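Local coordinates for protein 4-oxalocrotonate tautomerase (Thermus thermophilus, PDB 3ABF) that belongs to the 4-oxalocrotonate tautomerase family, small enzymes of the MIF clan, and assembles from six copies of a short beta-alpha-beta chain, at residues M1-K5 with E34-R40. Residue numbers count along the deposited sequence, not the author numbering.
Sequences MVVLK and EPYEEVR. With SO4 (sulfate ion), chain G; SO4 (sulfate ion), chain I.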
loop_
_atom_site.group_PDB
_atom_site.type_symbol
_atom_site.label_atom_id
_atom_site.label_comp_id
_atom_site.label_asym_id
_atom_site.label_seq_id
_atom_site.Cartn_x
_atom_site.Cartn_y
_atom_site.Cartn_z
ATOM N N MET A 1 10.520 7.323 -13.000
ATOM C CA MET A 1 9.877 6.000 -12.754
ATOM C C MET A 1 8.432 6.157 -12.326
ATOM O O MET A 1 8.106 7.054 -11.553
ATOM C CB MET A 1 10.618 5.233 -11.660
ATOM C CG MET A 1 9.924 3.929 -11.254
ATOM S SD MET A 1 10.721 3.076 -9.866
ATOM C CE MET A 1 10.060 4.000 -8.464
ATOM N N VAL A 2 7.569 5.291 -12.852
ATOM C CA VAL A 2 6.155 5.294 -12.495
ATOM C C VAL A 2 5.819 3.852 -12.142
ATOM O O VAL A 2 6.254 2.922 -12.831
ATOM C CB VAL A 2 5.253 5.745 -13.677
ATOM C CG1 VAL A 2 3.785 5.552 -13.322
ATOM C CG2 VAL A 2 5.513 7.223 -13.992
ATOM N N VAL A 3 5.076 3.656 -11.059
ATOM C CA VAL A 3 4.697 2.302 -10.661
ATOM C C VAL A 3 3.187 2.163 -10.733
ATOM O O VAL A 3 2.445 2.964 -10.161
ATOM C CB VAL A 3 5.153 1.956 -9.216
ATOM C CG1 VAL A 3 4.755 0.509 -8.874
ATOM C CG2 VAL A 3 6.647 2.133 -9.077
ATOM N N LEU A 4 2.737 1.148 -11.457
ATOM C CA LEU A 4 1.322 0.880 -11.596
ATOM C C LEU A 4 1.046 -0.411 -10.837
ATOM O O LEU A 4 1.565 -1.466 -11.205
ATOM C CB LEU A 4 0.961 0.680 -13.068
ATOM C CG LEU A 4 1.424 1.777 -14.035
ATOM C CD1 LEU A 4 1.056 1.389 -15.458
ATOM C CD2 LEU A 4 0.785 3.095 -13.658
ATOM N N LYS A 5 0.247 -0.328 -9.778
ATOM C CA LYS A 5 -0.090 -1.517 -9.010
ATOM C C LYS A 5 -1.518 -1.862 -9.357
ATOM O O LYS A 5 -2.410 -1.025 -9.238
ATOM C CB LYS A 5 0.032 -1.279 -7.491
ATOM C CG LYS A 5 -0.145 -2.576 -6.727
ATOM C CD LYS A 5 0.187 -2.483 -5.240
ATOM C CE LYS A 5 -0.953 -1.873 -4.463
ATOM N NZ LYS A 5 -0.769 -2.091 -2.998
ATOM N N GLU A 34 7.392 8.747 -20.181
ATOM C CA GLU A 34 8.323 7.879 -19.463
ATOM C C GLU A 34 8.879 6.757 -20.332
ATOM O O GLU A 34 8.154 6.157 -21.122
ATOM C CB GLU A 34 7.629 7.256 -18.245
ATOM C CG GLU A 34 7.526 8.173 -17.041
ATOM C CD GLU A 34 8.821 8.232 -16.262
ATOM O OE1 GLU A 34 9.888 8.347 -16.900
ATOM O OE2 GLU A 34 8.778 8.167 -15.017
ATOM N N PRO A 35 10.181 6.469 -20.197
ATOM C CA PRO A 35 10.840 5.404 -20.961
ATOM C C PRO A 35 10.395 4.061 -20.373
ATOM O O PRO A 35 10.370 3.896 -19.147
ATOM C CB PRO A 35 12.323 5.655 -20.706
ATOM C CG PRO A 35 12.382 7.112 -20.316
ATOM C CD PRO A 35 11.173 7.259 -19.450
ATOM N N TYR A 36 10.050 3.112 -21.241
ATOM C CA TYR A 36 9.600 1.785 -20.815
ATOM C C TYR A 36 10.283 1.208 -19.589
ATOM O O TYR A 36 9.614 0.766 -18.663
ATOM C CB TYR A 36 9.740 0.779 -21.956
ATOM C CG TYR A 36 8.497 0.649 -22.788
ATOM C CD1 TYR A 36 7.991 -0.602 -23.109
ATOM C CD2 TYR A 36 7.829 1.775 -23.261
ATOM C CE1 TYR A 36 6.854 -0.739 -23.882
ATOM C CE2 TYR A 36 6.688 1.653 -24.036
ATOM C CZ TYR A 36 6.207 0.384 -24.345
ATOM O OH TYR A 36 5.095 0.233 -25.138
ATOM N N GLU A 37 11.611 1.200 -19.589
ATOM C CA GLU A 37 12.367 0.663 -18.466
ATOM C C GLU A 37 11.973 1.303 -17.145
ATOM O O GLU A 37 12.255 0.751 -16.082
ATOM C CB GLU A 37 13.870 0.873 -18.671
ATOM C CG GLU A 37 14.494 0.045 -19.786
ATOM C CD GLU A 37 13.854 0.304 -21.134
ATOM O OE1 GLU A 37 13.677 1.491 -21.488
ATOM O OE2 GLU A 37 13.536 -0.679 -21.840
ATOM N N GLU A 38 11.330 2.467 -17.208
ATOM C CA GLU A 38 10.933 3.179 -15.996
ATOM C C GLU A 38 9.469 3.005 -15.604
ATOM O O GLU A 38 9.009 3.594 -14.628
ATOM C CB GLU A 38 11.273 4.669 -16.132
ATOM C CG GLU A 38 12.769 4.953 -16.058
ATOM C CD GLU A 38 13.345 4.738 -14.666
ATOM O OE1 GLU A 38 14.568 4.517 -14.549
ATOM O OE2 GLU A 38 12.579 4.803 -13.681
ATOM N N VAL A 39 8.734 2.209 -16.368
ATOM C CA VAL A 39 7.340 1.942 -16.054
ATOM C C VAL A 39 7.318 0.533 -15.461
ATOM O O VAL A 39 7.639 -0.446 -16.146
ATOM C CB VAL A 39 6.459 2.003 -17.314
ATOM C CG1 VAL A 39 5.037 1.598 -16.979
ATOM C CG2 VAL A 39 6.480 3.415 -17.888
ATOM N N ARG A 40 6.976 0.440 -14.179
ATOM C CA ARG A 40 6.931 -0.847 -13.492
ATOM C C ARG A 40 5.485 -1.201 -13.212
ATOM O O ARG A 40 4.691 -0.348 -12.821
ATOM C CB ARG A 40 7.682 -0.782 -12.158
ATOM C CG ARG A 40 9.087 -0.186 -12.228
ATOM C CD ARG A 40 10.034 -1.026 -13.053
ATOM N NE ARG A 40 10.331 -2.304 -12.410
ATOM C CZ ARG A 40 11.559 -2.788 -12.240
ATOM N NH1 ARG A 40 12.613 -2.099 -12.661
ATOM N NH2 ARG A 40 11.737 -3.963 -11.654
HETATM S S SO4 G . -3.100 -0.041 -1.269
HETATM O O1 SO4 G . -2.435 -1.274 -0.819
HETATM O O2 SO4 G . -2.889 1.042 -0.295
HETATM O O3 SO4 G . -2.536 0.354 -2.570
HETATM O O4 SO4 G . -4.543 -0.296 -1.422
HETATM S S SO4 I . 2.393 -0.108 -2.195
HETATM O O1 SO4 I . 3.816 -0.246 -1.885
HETATM O O2 SO4 I . 1.703 0.505 -1.052
HETATM O O3 SO4 I . 2.215 0.748 -3.375
HETATM O O4 SO4 I . 1.835 -1.445 -2.466
#
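The E34 side chain lies over the M1 amino group and the V2 side chain. E34 OE2 accepts a hydrogen bond from M1 N at 2.8 Å, and the pair is also a salt bridge. E34 OE2 also lies 3.5 Å from V2 CG2. E38 adds a second acid, with OE2 3.3 Å from M1 N, although the modelled place of that oxygen is less certain. Beyond this cluster the backbones pair as parallel strands, V2 beside V39 and V3 beside R40. V2 N donates to E38 O at 2.8 Å, R40 N to V2 O at 2.9 Å, and L4 N to R40 O at 2.8 Å. V2 and V39 point to one face of the sheet, V3 and R40 to the other. L4 CD1 meets V39 CG1 at 4.3 Å, and both side chains also touch helix 14-31. The two strands and this helix form the beta-alpha-beta unit of the tautomerase fold. V3, L4 and K5 pair antiparallel with a strand of the second subunit, so the sheet continues across the interface. K5 NZ hydrogen-bonds to two sulfate ions, probably from the crystallisation liquor. The E34 salt bridge, with the less certain one to E38, is consistent with a positively charged M1 amino group where the parallel pairing begins.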